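Local coordinates for beta-galactosidase (Bacillus circulans, PDB 4MAD), which probably hydrolyses terminal non-reducing beta-D-galactose residues of beta-D-galactosides, as a family 35 glycoside hydrolase of clan GH-A, at residues R32-A37 / E274-N279; G366-L371 / Q453-N458; E387-A392 / I396-T401. All coordinates share one frame; numbering follows the deposited sequence.

Contact 1: R32-A37 / E274-N279; sequences RLLSGA and EILKQN
Leu276, in the last turn of helix 265-276, meets Arg32 twice, once through its backbone carbonyl and once through its side chain. Arg32 NH1 donates to Leu276 O at 3.0 Å in a nearly straight bond (164° at the hydrogen). The oxygen sits at the edge of the guanidinium, in its plane, and receives the proton on a lone pair. The same NH1 also bonds to Gly280 O, one residue past the segment, so a single nitrogen ties together two carbonyls of the helix end. A bend at chi3 (-68°) in an otherwise extended chain turns the guanidinium onto these oxygens. Leu276's own side chain crosses the arginine at about a right angle, its CD2 coming within 3.5 Å of Arg32 NH1. Beyond it, Leu276 CD2 touches Leu34 CD2 at 4.2 Å, continuing the contact onto the strand. Tyr339 of helix 327-339 packs on both Arg32 and Leu276. Further along, Asn279 N gives Leu276 O its second bond, at 2.9 Å, and Asn279 OD1 hangs over one face of the guanidinium, 4.0 Å from Arg32 NH2 and offset toward the rim. The two planes stand 80° apart, and the polar contact is a loose one. A leucine here, lacking the guanidinium, would probably leave the Gly280 and Leu276 carbonyls without this shared donor and the helix end without a nearby positive charge. Asn279, with positive phi, is the C-prime residue of a Schellman motif, in which Gly280 N returns to Ile275 O. Here the motif ends a helix of the (beta/alpha)8 barrel: the chain goes on into strand 281-284, the eighth, which pairs with strand 34-38, the first, and closes the barrel.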
loop_
_atom_site.group_PDB
_atom_site.type_symbol
_atom_site.label_atom_id
_atom_site.label_comp_id
_atom_site.label_asym_id
_atom_site.label_seq_id
_atom_site.Cartn_x
_atom_site.Cartn_y
_atom_site.Cartn_z
ATOM N N ARG A 32 0.246 16.681 25.600
ATOM C CA ARG A 32 -0.821 16.180 24.775
ATOM C C ARG A 32 -0.144 15.739 23.484
ATOM O O ARG A 32 0.533 16.491 22.908
ATOM C CB ARG A 32 -1.838 17.261 24.477
ATOM C CG ARG A 32 -3.034 16.763 23.802
ATOM C CD ARG A 32 -3.675 17.807 23.014
ATOM N NE ARG A 32 -4.259 18.856 23.809
ATOM C CZ ARG A 32 -5.537 18.940 24.152
ATOM N NH1 ARG A 32 -6.429 18.033 23.796
ATOM N NH2 ARG A 32 -5.929 19.978 24.847
ATOM N N LEU A 33 -0.323 14.503 23.061
ATOM C CA LEU A 33 0.282 14.069 21.820
ATOM C C LEU A 33 -0.559 14.540 20.671
ATOM O O LEU A 33 -1.731 14.222 20.565
ATOM C CB LEU A 33 0.491 12.561 21.780
ATOM C CG LEU A 33 1.338 12.069 22.932
ATOM C CD1 LEU A 33 1.259 10.647 23.134
ATOM C CD2 LEU A 33 2.743 12.465 22.767
ATOM N N LEU A 34 0.082 15.307 19.821
ATOM C CA LEU A 34 -0.505 15.710 18.602
ATOM C C LEU A 34 0.378 15.083 17.551
ATOM O O LEU A 34 1.416 15.624 17.298
ATOM C CB LEU A 34 -0.449 17.221 18.476
ATOM C CG LEU A 34 -1.338 17.997 19.439
ATOM C CD1 LEU A 34 -1.183 19.436 19.234
ATOM C CD2 LEU A 34 -2.735 17.621 19.245
ATOM N N SER A 35 -0.099 14.023 16.917
ATOM C CA SER A 35 0.682 13.227 16.010
ATOM C C SER A 35 0.107 13.189 14.617
ATOM O O SER A 35 -1.061 13.262 14.411
ATOM C CB SER A 35 0.862 11.808 16.577
ATOM O OG SER A 35 1.413 10.903 15.692
ATOM N N GLY A 36 1.006 13.052 13.675
ATOM C CA GLY A 36 0.631 12.966 12.302
ATOM C C GLY A 36 1.161 11.692 11.695
ATOM O O GLY A 36 2.258 11.378 11.829
ATOM N N ALA A 37 0.297 10.967 11.026
ATOM C CA ALA A 37 0.747 9.779 10.307
ATOM C C ALA A 37 1.432 10.092 8.973
ATOM O O ALA A 37 0.909 10.790 8.156
ATOM C CB ALA A 37 -0.375 8.854 10.086
ATOM N N GLU A 274 -13.832 18.369 18.995
ATOM C CA GLU A 274 -14.525 17.446 19.856
ATOM C C GLU A 274 -13.487 16.635 20.590
ATOM O O GLU A 274 -13.649 16.328 21.705
ATOM C CB GLU A 274 -15.457 16.538 19.054
ATOM C CG GLU A 274 -16.651 16.052 19.772
ATOM C CD GLU A 274 -17.449 14.954 19.017
ATOM O OE1 GLU A 274 -17.128 14.637 17.866
ATOM O OE2 GLU A 274 -18.376 14.423 19.616
ATOM N N ILE A 275 -12.462 16.238 19.889
ATOM C CA ILE A 275 -11.439 15.444 20.495
ATOM C C ILE A 275 -10.669 16.236 21.528
ATOM O O ILE A 275 -10.455 15.786 22.595
ATOM C CB ILE A 275 -10.438 14.939 19.455
ATOM C CG1 ILE A 275 -11.114 13.927 18.546
ATOM C CG2 ILE A 275 -9.222 14.385 20.103
ATOM C CD1 ILE A 275 -10.284 13.418 17.430
ATOM N N LEU A 276 -10.231 17.403 21.134
ATOM C CA LEU A 276 -9.325 18.193 21.942
ATOM C C LEU A 276 -9.967 18.682 23.258
ATOM O O LEU A 276 -9.321 18.769 24.257
ATOM C CB LEU A 276 -8.718 19.319 21.111
ATOM C CG LEU A 276 -7.920 18.935 19.876
ATOM C CD1 LEU A 276 -7.472 20.143 19.122
ATOM C CD2 LEU A 276 -6.740 18.156 20.326
ATOM N N LYS A 277 -11.236 19.021 23.176
ATOM C CA LYS A 277 -12.003 19.572 24.294
ATOM C C LYS A 277 -12.141 18.533 25.401
ATOM O O LYS A 277 -12.368 18.848 26.494
ATOM C CB LYS A 277 -13.362 20.083 23.844
ATOM C CG LYS A 277 -13.345 21.390 23.050
ATOM C CD LYS A 277 -14.624 22.179 23.267
ATOM C CE LYS A 277 -14.723 23.458 22.474
ATOM N NZ LYS A 277 -14.724 23.172 21.050
ATOM N N GLN A 278 -11.989 17.280 25.048
ATOM C CA GLN A 278 -12.075 16.162 25.988
ATOM C C GLN A 278 -10.702 15.821 26.528
ATOM O O GLN A 278 -10.520 14.827 27.132
ATOM C CB GLN A 278 -12.705 14.913 25.384
ATOM C CG GLN A 278 -14.110 15.025 25.102
ATOM C CD GLN A 278 -14.654 13.798 24.422
ATOM O OE1 GLN A 278 -14.659 13.737 23.235
ATOM N NE2 GLN A 278 -15.046 12.833 25.167
ATOM N N ASN A 279 -9.764 16.698 26.272
ATOM C CA ASN A 279 -8.394 16.489 26.632
ATOM C C ASN A 279 -7.832 15.270 25.906
ATOM O O ASN A 279 -7.020 14.559 26.417
ATOM C CB ASN A 279 -8.221 16.310 28.118
ATOM C CG ASN A 279 -6.852 16.679 28.566
ATOM O OD1 ASN A 279 -6.143 17.285 27.857
ATOM N ND2 ASN A 279 -6.482 16.294 29.757
#

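Contact 2: G366-L371 / Q453-N458; sequences GLLDSL and QIIVEN
The side-chain amide of Gln453 is the flat group here, and Leu368 lays both its methyls on the same side of the amide plane. Leu368 CD1 stands 3.9 Å from Gln453 OE1, while Leu368 CD2 is equally far from Gln453 NE2, so the forked end of the leucine spans the amide from oxygen to nitrogen. The two side chains arrive from opposite directions. At the nitrogen end a water accepts from Gln453 NE2 at 3.0 Å and donates to Leu368 O at 2.8 Å, linking the side chain of the strand to the backbone of the loop. NE2 has a further partner in Glu399 of the adjacent strand 395-403, which together with the water fixes how the amide is turned.

Two residues along the strand, Ile455 reaches Leu368 tip to tip, with Ile455 CD1 at 4.0 Å from Leu368 CD2. Its CG1 lies anti to its carbonyl carbon (chi1 -49°), which sends CD1 out from the sheet to the loop. Leu367 adds a looser touch, 4.5 Å from its CD2 to Ile455 CD1, and rests also on Leu493 of strand 488-493. The loop that presents these leucines is tightly wound: Gly366 O receives Asp369 N and, from the opposite face of its plane, Ser370 OG at 2.8 Å. This turn leaves strand 357-366, a member of the eight-stranded antiparallel sheet, and packs on strand 449-457 of the six-stranded sheet, so the contact joins the two sheets, probably at the boundary between beta domains. Direct contact across it is methyl on methyl and methyl on amide, without a direct polar bond; the hydration of one loop carbonyl supplies the polar link, consistent with a mostly apolar junction where Gln453 NE2 is shared between a water and the Glu399 carboxylate.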
loop_
_atom_site.group_PDB
_atom_site.type_symbol
_atom_site.label_atom_id
_atom_site.label_comp_id
_atom_site.label_asym_id
_atom_site.label_seq_id
_atom_site.Cartn_x
_atom_site.Cartn_y
_atom_site.Cartn_z
ATOM N N GLY A 366 5.418 -6.283 -27.784
ATOM C CA GLY A 366 4.378 -7.136 -27.264
ATOM C C GLY A 366 4.829 -7.991 -26.113
ATOM O O GLY A 366 5.816 -8.650 -26.188
ATOM N N LEU A 367 4.048 -7.997 -25.058
ATOM C CA LEU A 367 4.396 -8.712 -23.869
ATOM C C LEU A 367 4.532 -10.225 -24.146
ATOM O O LEU A 367 5.471 -10.813 -23.789
ATOM C CB LEU A 367 3.314 -8.496 -22.837
ATOM C CG LEU A 367 3.510 -9.113 -21.484
ATOM C CD1 LEU A 367 2.682 -8.454 -20.429
ATOM C CD2 LEU A 367 3.185 -10.476 -21.500
ATOM N N LEU A 368 3.580 -10.784 -24.854
ATOM C CA LEU A 368 3.598 -12.167 -25.234
ATOM C C LEU A 368 4.752 -12.543 -26.181
ATOM O O LEU A 368 5.060 -13.691 -26.386
ATOM C CB LEU A 368 2.263 -12.549 -25.832
ATOM C CG LEU A 368 1.130 -12.650 -24.837
ATOM C CD1 LEU A 368 -0.135 -13.001 -25.499
ATOM C CD2 LEU A 368 1.424 -13.592 -23.772
ATOM N N ASP A 369 5.300 -11.529 -26.802
ATOM C CA ASP A 369 6.442 -11.647 -27.659
ATOM C C ASP A 369 7.734 -11.376 -26.929
ATOM O O ASP A 369 8.772 -11.425 -27.521
ATOM C CB ASP A 369 6.329 -10.695 -28.831
ATOM C CG ASP A 369 5.156 -11.001 -29.708
ATOM O OD1 ASP A 369 4.896 -12.161 -29.952
ATOM O OD2 ASP A 369 4.495 -10.080 -30.140
ATOM N N SER A 370 7.660 -11.051 -25.663
ATOM C CA SER A 370 8.834 -10.775 -24.866
ATOM C C SER A 370 9.130 -11.727 -23.701
ATOM O O SER A 370 9.890 -11.425 -22.850
ATOM C CB SER A 370 8.743 -9.328 -24.375
ATOM O OG SER A 370 8.558 -8.469 -25.458
ATOM N N LEU A 371 8.508 -12.891 -23.663
ATOM C CA LEU A 371 8.488 -13.611 -22.418
ATOM C C LEU A 371 9.859 -13.981 -21.815
ATOM O O LEU A 371 10.095 -13.742 -20.682
ATOM C CB LEU A 371 7.564 -14.821 -22.531
ATOM C CG LEU A 371 6.109 -14.452 -22.786
ATOM C CD1 LEU A 371 5.264 -15.607 -23.100
ATOM C CD2 LEU A 371 5.493 -13.675 -21.685
ATOM N N GLN A 453 -3.397 -19.200 -23.487
ATOM C CA GLN A 453 -2.598 -18.302 -22.696
ATOM C C GLN A 453 -3.514 -17.406 -21.861
ATOM O O GLN A 453 -4.459 -16.933 -22.327
ATOM C CB GLN A 453 -1.719 -17.431 -23.590
ATOM C CG GLN A 453 -0.698 -18.192 -24.370
ATOM C CD GLN A 453 0.059 -17.342 -25.340
ATOM O OE1 GLN A 453 -0.491 -16.821 -26.229
ATOM N NE2 GLN A 453 1.343 -17.224 -25.133
ATOM N N ILE A 454 -3.214 -17.264 -20.599
ATOM C CA ILE A 454 -3.976 -16.377 -19.751
ATOM C C ILE A 454 -2.994 -15.454 -19.037
ATOM O O ILE A 454 -2.150 -15.907 -18.376
ATOM C CB ILE A 454 -4.767 -17.158 -18.739
ATOM C CG1 ILE A 454 -5.652 -18.167 -19.454
ATOM C CG2 ILE A 454 -5.614 -16.275 -17.928
ATOM C CD1 ILE A 454 -6.599 -18.966 -18.584
ATOM N N ILE A 455 -3.175 -14.164 -19.229
ATOM C CA ILE A 455 -2.366 -13.161 -18.574
ATOM C C ILE A 455 -3.090 -12.630 -17.354
ATOM O O ILE A 455 -4.031 -11.925 -17.481
ATOM C CB ILE A 455 -2.034 -11.920 -19.481
ATOM C CG1 ILE A 455 -1.526 -12.381 -20.832
ATOM C CG2 ILE A 455 -1.004 -11.069 -18.811
ATOM C CD1 ILE A 455 -1.192 -11.309 -21.771
ATOM N N VAL A 456 -2.574 -12.938 -16.189
ATOM C CA VAL A 456 -3.252 -12.649 -14.967
ATOM C C VAL A 456 -2.579 -11.487 -14.228
ATOM O O VAL A 456 -1.387 -11.446 -14.159
ATOM C CB VAL A 456 -3.361 -13.863 -14.051
ATOM C CG1 VAL A 456 -4.098 -13.485 -12.813
ATOM C CG2 VAL A 456 -4.026 -14.986 -14.741
ATOM N N GLU A 457 -3.395 -10.577 -13.713
ATOM C CA GLU A 457 -2.916 -9.496 -12.925
ATOM C C GLU A 457 -3.299 -9.698 -11.461
ATOM O O GLU A 457 -4.417 -9.893 -11.166
ATOM C CB GLU A 457 -3.470 -8.156 -13.378
ATOM C CG GLU A 457 -2.816 -7.000 -12.716
ATOM C CD GLU A 457 -3.370 -5.624 -13.157
ATOM O OE1 GLU A 457 -4.284 -5.581 -13.952
ATOM O OE2 GLU A 457 -2.874 -4.614 -12.694
ATOM N N ASN A 458 -2.305 -9.605 -10.580
ATOM C CA ASN A 458 -2.492 -9.490 -9.152
ATOM C C ASN A 458 -2.727 -8.003 -8.964
ATOM O O ASN A 458 -1.817 -7.249 -9.058
ATOM C CB ASN A 458 -1.196 -9.821 -8.383
ATOM C CG ASN A 458 -1.210 -9.400 -6.905
ATOM O OD1 ASN A 458 -2.083 -8.781 -6.431
ATOM N ND2 ASN A 458 -0.146 -9.685 -6.229
HETATM O O HOH W 1 3.567 -16.059 -26.697
#

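Contact 3: E387-A392 / I396-T401; sequences EKYGQA and IVYETT
Apolar contact comes first: Tyr389 and Ile396 cross at about a right angle, with Tyr389 CD2 at 3.9 Å from Ile396 CD1. Farther out on the same ring, Tyr389 CE2 meets Tyr398 CE1 at 4.1 Å, the two side chains crossing obliquely, carbon to carbon. Ile396 and Tyr398 alternate with Val397 along the strand, and Ile396 CG1 lies over one face of the Tyr398 ring, 4.2 Å above its plane and toward the rim. In Ile396, CG1 is anti to the backbone N (chi1 178°), which carries CD1 in between Tyr389 and Gln391 and leaves CG2 in the crowded position between N and the carbonyl carbon.

Amide-to-aliphatic contact is the second kind. Gln391 OE1 presses on Ile396 at two points, 3.6 Å from Ile396 CB and 3.7 Å from Ile396 CD1. This oxygen is buried and has no hydrogen-bond partner in the model, probably at some cost in stability, whereas NE2 of the same amide bonds to the carbonyls of Tyr393 and Phe395 and holds the group in place.

The two tyrosines carry their own polar bonds at the hydroxyl ends. The Tyr389 hydroxyl bonds to Ser380 OG and to Leu384 N, and the Tyr398 hydroxyl to Leu384 O, so both rings are tied to the same approach to the loop. Within that loop, Gly390 N reaches back to Glu387 O at 3.1 Å, an i+3 bond that closes the 3-10 turn 387-389.

The loop thus folds over one face of strand 395-403, which runs between strands 488-493 and 449-457 in the six-stranded antiparallel sheet. Tyr398 touches Val490 on one neighbour and Val456 on the other, while Glu387 and Ala392 lean on Leu123 and Tyr120, in the barrel domain.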
loop_
_atom_site.group_PDB
_atom_site.type_symbol
_atom_site.label_atom_id
_atom_site.label_comp_id
_atom_site.label_asym_id
_atom_site.label_seq_id
_atom_site.Cartn_x
_atom_site.Cartn_y
_atom_site.Cartn_z
ATOM N N GLU A 387 2.327 -17.176 -5.883
ATOM C CA GLU A 387 3.196 -17.290 -4.739
ATOM C C GLU A 387 4.000 -18.611 -4.777
ATOM O O GLU A 387 5.089 -18.697 -4.268
ATOM C CB GLU A 387 2.399 -17.195 -3.465
ATOM C CG GLU A 387 1.664 -15.920 -3.297
ATOM C CD GLU A 387 0.279 -15.911 -3.882
ATOM O OE1 GLU A 387 -0.102 -16.948 -4.353
ATOM O OE2 GLU A 387 -0.401 -14.884 -3.851
ATOM N N LYS A 388 3.380 -19.616 -5.337
ATOM C CA LYS A 388 3.993 -20.948 -5.436
ATOM C C LYS A 388 5.134 -21.000 -6.433
ATOM O O LYS A 388 5.864 -21.959 -6.473
ATOM C CB LYS A 388 2.977 -22.039 -5.761
ATOM C CG LYS A 388 1.982 -22.250 -4.714
ATOM C CD LYS A 388 2.434 -23.102 -3.646
ATOM C CE LYS A 388 2.667 -24.513 -4.090
ATOM N NZ LYS A 388 3.261 -25.368 -3.014
ATOM N N TYR A 389 5.179 -20.004 -7.298
ATOM C CA TYR A 389 6.204 -19.890 -8.284
ATOM C C TYR A 389 7.260 -18.879 -7.799
ATOM O O TYR A 389 8.105 -18.549 -8.510
ATOM C CB TYR A 389 5.645 -19.513 -9.639
ATOM C CG TYR A 389 4.637 -20.482 -10.213
ATOM C CD1 TYR A 389 4.998 -21.764 -10.548
ATOM C CD2 TYR A 389 3.359 -20.119 -10.437
ATOM C CE1 TYR A 389 4.111 -22.626 -11.060
ATOM C CE2 TYR A 389 2.472 -20.981 -10.964
ATOM C CZ TYR A 389 2.863 -22.263 -11.280
ATOM O OH TYR A 389 2.002 -23.180 -11.792
ATOM N N GLY A 390 7.156 -18.462 -6.560
ATOM C CA GLY A 390 8.037 -17.476 -5.996
ATOM C C GLY A 390 7.794 -16.030 -6.344
ATOM O O GLY A 390 8.697 -15.263 -6.278
ATOM N N GLN A 391 6.567 -15.688 -6.692
ATOM C CA GLN A 391 6.264 -14.360 -7.156
ATOM C C GLN A 391 5.308 -13.557 -6.273
ATOM O O GLN A 391 4.208 -13.946 -6.070
ATOM C CB GLN A 391 5.645 -14.416 -8.555
ATOM C CG GLN A 391 5.398 -13.038 -9.148
ATOM C CD GLN A 391 4.632 -13.053 -10.432
ATOM O OE1 GLN A 391 4.357 -14.090 -10.970
ATOM N NE2 GLN A 391 4.297 -11.882 -10.928
ATOM N N ALA A 392 5.769 -12.429 -5.774
ATOM C CA ALA A 392 4.941 -11.564 -4.962
ATOM C C ALA A 392 3.962 -10.707 -5.706
ATOM O O ALA A 392 2.826 -10.739 -5.457
ATOM C CB ALA A 392 5.825 -10.659 -4.106
ATOM N N ILE A 396 1.326 -12.586 -14.424
ATOM C CA ILE A 396 1.842 -13.912 -14.672
ATOM C C ILE A 396 1.095 -14.509 -15.843
ATOM O O ILE A 396 -0.060 -14.381 -15.944
ATOM C CB ILE A 396 1.758 -14.785 -13.420
ATOM C CG1 ILE A 396 2.257 -16.185 -13.697
ATOM C CG2 ILE A 396 0.396 -14.850 -12.933
ATOM C CD1 ILE A 396 2.482 -16.927 -12.539
ATOM N N VAL A 397 1.833 -15.136 -16.721
ATOM C CA VAL A 397 1.233 -15.746 -17.852
ATOM C C VAL A 397 1.211 -17.265 -17.641
ATOM O O VAL A 397 2.187 -17.841 -17.333
ATOM C CB VAL A 397 2.010 -15.489 -19.140
ATOM C CG1 VAL A 397 1.398 -16.180 -20.264
ATOM C CG2 VAL A 397 2.094 -14.055 -19.429
ATOM N N TYR A 398 0.048 -17.844 -17.844
ATOM C CA TYR A 398 -0.175 -19.263 -17.719
ATOM C C TYR A 398 -0.497 -19.807 -19.127
ATOM O O TYR A 398 -1.255 -19.242 -19.823
ATOM C CB TYR A 398 -1.369 -19.608 -16.834
ATOM C CG TYR A 398 -1.283 -19.307 -15.350
ATOM C CD1 TYR A 398 -0.913 -20.280 -14.441
ATOM C CD2 TYR A 398 -1.657 -18.092 -14.838
ATOM C CE1 TYR A 398 -0.876 -20.013 -13.112
ATOM C CE2 TYR A 398 -1.617 -17.864 -13.531
ATOM C CZ TYR A 398 -1.220 -18.820 -12.659
ATOM O OH TYR A 398 -1.183 -18.583 -11.365
ATOM N N GLU A 399 0.157 -20.888 -19.511
ATOM C CA GLU A 399 0.110 -21.350 -20.871
ATOM C C GLU A 399 0.012 -22.896 -20.927
ATOM O O GLU A 399 0.704 -23.566 -20.227
ATOM C CB GLU A 399 1.369 -20.854 -21.549
ATOM C CG GLU A 399 1.732 -21.326 -22.874
ATOM C CD GLU A 399 2.929 -20.515 -23.440
ATOM O OE1 GLU A 399 4.034 -21.035 -23.515
ATOM O OE2 GLU A 399 2.768 -19.334 -23.721
ATOM N N THR A 400 -0.877 -23.409 -21.755
ATOM C CA THR A 400 -1.034 -24.842 -21.920
ATOM C C THR A 400 -1.560 -25.128 -23.297
ATOM O O THR A 400 -2.175 -24.290 -23.894
ATOM C CB THR A 400 -1.974 -25.468 -20.894
ATOM O OG1 THR A 400 -1.830 -26.893 -20.865
ATOM C CG2 THR A 400 -3.366 -25.124 -21.209
ATOM N N THR A 401 -1.323 -26.349 -23.759
ATOM C CA THR A 401 -1.824 -26.792 -25.025
ATOM C C THR A 401 -2.972 -27.780 -24.880
ATOM O O THR A 401 -2.866 -28.744 -24.236
ATOM C CB THR A 401 -0.736 -27.437 -25.904
ATOM O OG1 THR A 401 0.421 -26.603 -25.977
ATOM C CG2 THR A 401 -1.259 -27.658 -27.287
#

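How the contacts relate
Contact 1 stands apart, its centre about 50 Å from that of contact 2 and 48 Å from that of contact 3, across the centre of the chain. It is only partly buried and joins a helix end to the lead-in of a barrel strand through a charged side chain, whereas contacts 2 and 3 are buried and mostly apolar. These two have centres only 10 Å apart and share one sheet: strands 449-457 and 395-403 are antiparallel neighbours, with Ile454 N to Tyr398 O and Val456 N to Ile396 O both 2.9 Å. Contact 2 adds a water bridge between two sheets; contact 3, nested inside its chain loop, is a local fold-back burying an amide oxygen.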